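Local coordinates for protein aminotransferase (Paracoccus denitrificans, PDB 4GRX) that probably transfers amino groups from omega-amino compounds to keto acceptors as a pyridoxal phosphate-dependent class III aminotransferase, at residues R22-Y26 / S27-F31; V411-R414 / I415-C419. All coordinates share one frame; numbering follows the deposited sequence.

Interaction 1: residues R22-Y26 / S27-F31; sequences RAETY and SLYGF. With DAV (delta-amino valeric acid), chain F.
The C-terminal end of helix 19-26 is where Ser-27 and Tyr-29 fold back on Ala-23, just before the chain runs on to the ligand pocket of this class III aminotransferase. Ser-27 is the first residue to leave the helical conformation, yet its N still donates to Ala-23 O at 3.1 Å, closing a last helix-like turn with an N-H...O angle of 145°. Its hydroxyl sits beside its own backbone N (chi1 -65°), which brings OG to the same carbonyl for a second, weak bond. Ala-23 O therefore accepts the amide and, weakly, the hydroxyl of the same residue. Tyr-29 returns toward the helix from two residues further along. Its OH lies 3.6 Å from Ala-23 CB and is hydrogen-bonded to Thr-42, while Glu-24 CA stands at the edge of its ring and Ser-27 CB lies over one face, offset toward the rim. Met-34 and Val-37 of helix 34-40 also touch this tyrosine, linking the two N-terminal helices. The CG2 methyl of Thr-25 lies over one face of the Tyr-26 ring, 3.6 Å above the plane. After Tyr-29 the chain runs on to place Phe-31 in the pocket, where Phe-97 of the second subunit meets its ring edge-to-face. The bound delta-amino valeric acid sets its CB over the centre of one Phe-31 face, 4.0 Å above the plane, and the ligand's carboxylate atom O lies 3.7 Å from Phe-31 CD1.

Interaction 2: residues V411-R414 / I415-C419; sequences VSER and IANTC
The carbonyl plane of Arg-414, in these first turns of helix 411-421, is approached from both faces by one residue: Thr-418 N and Thr-418 OG1 reach Arg-414 O from opposite sides of it, tilted 31° and 28° from the plane. The hydroxyl bond is 2.8 Å from Thr-418 OG1 to Arg-414 O, and it is possible because OG1 lies beside the backbone N (chi1 -58°), so the side chain doubles the i to i-4 bond of its own amide. Asn-417 also carries its CG beside the backbone N, and its ND2 comes 3.0 Å from Glu-413 O, at too poor an angle to bond, and 3.8 Å from Glu-413 CB. That ND2 is hydrogen-bonded to Ser-36 of helix 34-40, whereas the backbone N of Asn-417 donates to Glu-413 O at 2.8 Å. With an alanine here the amide is gone, which is likely to leave Ser-36 OG without this partner and to weaken the tie between the two helices. Glu-413 forms a salt bridge with Arg-427, and the guanidinium NE of Arg-414 bonds back to Leu-409 O just before the helix. Along the same helix the i to i-4 backbone bonds continue: Ala-416 N donates to Ser-412 O at 3.1 Å, and Ile-415 N to Val-411 O. Thr-418 and Arg-414 also pack on Val-460 of helix 443-463. On the buried side Val-411 and Ile-415 point the same way, side by side, and Val-411 CG1 meets Ile-415 CD1 at 3.8 Å.

Overall arrangement
From the N terminus, interaction 1 comes first: helix 19-26 ends and its chain continues through residues 27-31 to the ligand pocket and then to helix 34-40. Interaction 2 follows almost 400 residues later, within helix 411-421. Each is local and closes only short turns of backbone, so the two stand in series and neither nest nor cross. The centres of interactions 1 and 2 are 21 Å apart, and the two do not touch. Helix 34-40 is common to both, contacting residues 22-31 and residues 411-419. Interaction 1 also meets the second subunit, whereas interaction 2 ties helix 34-40 to helix 443-463 near the C terminus.

Interaction 1: residues R22-Y26 / S27-F31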
loop_
_atom_site.group_PDB
_atom_site.type_symbol
_atom_site.label_atom_id
_atom_site.label_comp_id
_atom_site.label_asym_id
_atom_site.label_seq_id
_atom_site.Cartn_x
_atom_site.Cartn_y
_atom_site.Cartn_z
ATOM N N ARG A 22 21.817 -3.968 -16.145
ATOM C CA ARG A 22 21.525 -3.563 -14.771
ATOM C C ARG A 22 20.094 -3.889 -14.327
ATOM O O ARG A 22 19.885 -4.402 -13.220
ATOM C CB ARG A 22 21.855 -2.080 -14.557
ATOM C CG ARG A 22 23.356 -1.813 -14.543
ATOM C CD ARG A 22 23.712 -0.411 -14.990
ATOM N NE ARG A 22 23.417 0.583 -13.968
ATOM C CZ ARG A 22 23.268 1.887 -14.214
ATOM N NH1 ARG A 22 23.379 2.358 -15.465
ATOM N NH2 ARG A 22 22.997 2.722 -13.212
ATOM N N ALA A 23 19.122 -3.630 -15.199
ATOM C CA ALA A 23 17.727 -3.909 -14.885
ATOM C C ALA A 23 17.490 -5.393 -14.632
ATOM O O ALA A 23 16.873 -5.741 -13.642
ATOM C CB ALA A 23 16.808 -3.372 -15.970
ATOM N N GLU A 24 18.022 -6.260 -15.494
ATOM C CA GLU A 24 17.835 -7.715 -15.373
ATOM C C GLU A 24 18.481 -8.288 -14.119
ATOM O O GLU A 24 17.950 -9.216 -13.511
ATOM C CB GLU A 24 18.383 -8.444 -16.607
ATOM C CG GLU A 24 17.638 -9.728 -16.960
ATOM C CD GLU A 24 17.618 -10.039 -18.473
ATOM O OE1 GLU A 24 16.948 -9.302 -19.270
ATOM O OE2 GLU A 24 18.253 -11.055 -18.866
ATOM N N THR A 25 19.613 -7.713 -13.740
ATOM C CA THR A 25 20.423 -8.191 -12.646
ATOM C C THR A 25 19.786 -8.010 -11.271
ATOM O O THR A 25 19.973 -8.851 -10.393
ATOM C CB THR A 25 21.801 -7.493 -12.667
ATOM O OG1 THR A 25 22.452 -7.777 -13.909
ATOM C CG2 THR A 25 22.691 -7.967 -11.538
ATOM N N TYR A 26 19.034 -6.924 -11.077
ATOM C CA TYR A 26 18.603 -6.532 -9.730
ATOM C C TYR A 26 17.090 -6.521 -9.535
ATOM O O TYR A 26 16.603 -6.535 -8.396
ATOM C CB TYR A 26 19.197 -5.173 -9.342
ATOM C CG TYR A 26 20.711 -5.129 -9.345
ATOM C CD1 TYR A 26 21.411 -4.523 -10.391
ATOM C CD2 TYR A 26 21.445 -5.704 -8.309
ATOM C CE1 TYR A 26 22.800 -4.489 -10.398
ATOM C CE2 TYR A 26 22.831 -5.670 -8.308
ATOM C CZ TYR A 26 23.500 -5.065 -9.349
ATOM O OH TYR A 26 24.870 -5.040 -9.339
ATOM N N SER A 27 16.352 -6.513 -10.642
ATOM C CA SER A 27 14.898 -6.412 -10.581
ATOM C C SER A 27 14.199 -7.754 -10.467
ATOM O O SER A 27 14.608 -8.735 -11.058
ATOM C CB SER A 27 14.354 -5.642 -11.794
ATOM O OG SER A 27 14.805 -4.290 -11.770
ATOM N N LEU A 28 13.145 -7.782 -9.670
ATOM C CA LEU A 28 12.167 -8.830 -9.776
ATOM C C LEU A 28 10.979 -8.148 -10.402
ATOM O O LEU A 28 10.344 -7.300 -9.771
ATOM C CB LEU A 28 11.809 -9.358 -8.401
ATOM C CG LEU A 28 11.164 -10.736 -8.435
ATOM C CD1 LEU A 28 11.497 -11.434 -7.138
ATOM C CD2 LEU A 28 9.654 -10.666 -8.615
ATOM N N TYR A 29 10.686 -8.491 -11.651
ATOM C CA TYR A 29 9.668 -7.761 -12.423
ATOM C C TYR A 29 8.258 -8.197 -12.045
ATOM O O TYR A 29 7.999 -9.385 -11.844
ATOM C CB TYR A 29 9.847 -7.992 -13.917
ATOM C CG TYR A 29 11.160 -7.557 -14.497
ATOM C CD1 TYR A 29 11.266 -6.361 -15.197
ATOM C CD2 TYR A 29 12.293 -8.353 -14.379
ATOM C CE1 TYR A 29 12.475 -5.963 -15.753
ATOM C CE2 TYR A 29 13.507 -7.960 -14.928
ATOM C CZ TYR A 29 13.588 -6.769 -15.621
ATOM O OH TYR A 29 14.784 -6.382 -16.170
ATOM N N GLY A 30 7.353 -7.230 -11.952
ATOM C CA GLY A 30 5.953 -7.521 -11.734
ATOM C C GLY A 30 5.155 -7.251 -12.989
ATOM O O GLY A 30 5.360 -6.221 -13.657
ATOM N N PHE A 31 4.236 -8.172 -13.296
ATOM C CA PHE A 31 3.344 -8.062 -14.453
ATOM C C PHE A 31 4.171 -7.752 -15.681
ATOM O O PHE A 31 3.901 -6.795 -16.396
ATOM C CB PHE A 31 2.312 -6.956 -14.256
ATOM C CG PHE A 31 1.174 -7.324 -13.345
ATOM C CD1 PHE A 31 0.293 -8.347 -13.679
ATOM C CD2 PHE A 31 0.956 -6.612 -12.162
ATOM C CE1 PHE A 31 -0.766 -8.657 -12.838
ATOM C CE2 PHE A 31 -0.110 -6.918 -11.326
ATOM C CZ PHE A 31 -0.968 -7.939 -11.666
HETATM O OXT DAV F . -3.824 -7.785 -15.156
HETATM O O DAV F . -2.014 -7.799 -16.492
HETATM C CB DAV F . -2.560 -5.197 -14.196
HETATM C CG DAV F . -2.981 -3.733 -14.155
HETATM C CD DAV F . -2.533 -3.132 -12.828
HETATM N N DAV F . -3.446 -2.069 -12.394
HETATM C C DAV F . -2.863 -7.225 -15.757
HETATM C C1 DAV F . -2.742 -5.684 -15.641
#

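Interaction 2: residues V411-R414 / I415-C419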
loop_
_atom_site.group_PDB
_atom_site.type_symbol
_atom_site.label_atom_id
_atom_site.label_comp_id
_atom_site.label_asym_id
_atom_site.label_seq_id
_atom_site.Cartn_x
_atom_site.Cartn_y
_atom_site.Cartn_z
ATOM N N VAL A 411 -0.655 -13.833 -29.000
ATOM C CA VAL A 411 -1.130 -12.701 -29.790
ATOM C C VAL A 411 -1.044 -11.365 -29.050
ATOM O O VAL A 411 -0.640 -10.339 -29.625
ATOM C CB VAL A 411 -2.541 -12.969 -30.337
ATOM C CG1 VAL A 411 -3.219 -11.678 -30.755
ATOM C CG2 VAL A 411 -2.434 -13.915 -31.521
ATOM N N SER A 412 -1.422 -11.405 -27.778
ATOM C CA SER A 412 -1.255 -10.302 -26.849
ATOM C C SER A 412 0.147 -9.695 -26.865
ATOM O O SER A 412 0.285 -8.486 -27.045
ATOM C CB SER A 412 -1.566 -10.778 -25.433
ATOM O OG SER A 412 -1.522 -9.686 -24.544
ATOM N N GLU A 413 1.176 -10.528 -26.663
ATOM C CA GLU A 413 2.565 -10.047 -26.694
ATOM C C GLU A 413 2.960 -9.479 -28.062
ATOM O O GLU A 413 3.575 -8.422 -28.152
ATOM C CB GLU A 413 3.561 -11.126 -26.254
ATOM C CG GLU A 413 3.403 -11.588 -24.816
ATOM C CD GLU A 413 3.216 -10.444 -23.820
ATOM O OE1 GLU A 413 4.082 -9.537 -23.783
ATOM O OE2 GLU A 413 2.213 -10.457 -23.048
ATOM N N ARG A 414 2.594 -10.182 -29.124
ATOM C CA ARG A 414 2.945 -9.750 -30.461
ATOM C C ARG A 414 2.435 -8.338 -30.711
ATOM O O ARG A 414 3.145 -7.519 -31.300
ATOM C CB ARG A 414 2.384 -10.708 -31.502
ATOM C CG ARG A 414 3.184 -11.985 -31.667
ATOM C CD ARG A 414 2.491 -12.879 -32.671
ATOM N NE ARG A 414 2.958 -14.247 -32.550
ATOM C CZ ARG A 414 3.695 -14.883 -33.453
ATOM N NH1 ARG A 414 4.046 -14.288 -34.591
ATOM N NH2 ARG A 414 4.063 -16.135 -33.215
ATOM N N ILE A 415 1.222 -8.058 -30.241
ATOM C CA ILE A 415 0.620 -6.752 -30.433
ATOM C C ILE A 415 1.316 -5.654 -29.606
ATOM O O ILE A 415 1.693 -4.598 -30.158
ATOM C CB ILE A 415 -0.903 -6.784 -30.220
ATOM C CG1 ILE A 415 -1.549 -7.698 -31.270
ATOM C CG2 ILE A 415 -1.480 -5.380 -30.332
ATOM C CD1 ILE A 415 -3.038 -7.914 -31.097
ATOM N N ALA A 416 1.501 -5.914 -28.312
ATOM C CA ALA A 416 2.289 -5.052 -27.424
ATOM C C ALA A 416 3.663 -4.754 -28.018
ATOM O O ALA A 416 3.975 -3.587 -28.305
ATOM C CB ALA A 416 2.434 -5.690 -26.049
ATOM N N ASN A 417 4.454 -5.809 -28.235
ATOM C CA ASN A 417 5.774 -5.710 -28.871
ATOM C C ASN A 417 5.820 -4.930 -30.218
ATOM O O ASN A 417 6.604 -3.989 -30.381
ATOM C CB ASN A 417 6.401 -7.111 -28.995
ATOM C CG ASN A 417 6.649 -7.766 -27.634
ATOM O OD1 ASN A 417 6.996 -7.091 -26.669
ATOM N ND2 ASN A 417 6.473 -9.083 -27.557
ATOM N N THR A 418 4.967 -5.300 -31.163
ATOM C CA THR A 418 4.922 -4.602 -32.440
ATOM C C THR A 418 4.567 -3.130 -32.279
ATOM O O THR A 418 5.146 -2.292 -32.931
ATOM C CB THR A 418 3.966 -5.289 -33.424
ATOM O OG1 THR A 418 4.390 -6.642 -33.605
ATOM C CG2 THR A 418 3.976 -4.594 -34.768
ATOM N N CYS A 419 3.615 -2.818 -31.403
ATOM C CA CYS A 419 3.244 -1.420 -31.109
ATOM C C CYS A 419 4.428 -0.619 -30.583
ATOM O O CYS A 419 4.732 0.464 -31.089
ATOM C CB CYS A 419 2.108 -1.368 -30.088
ATOM S SG CYS A 419 0.463 -1.442 -30.830
#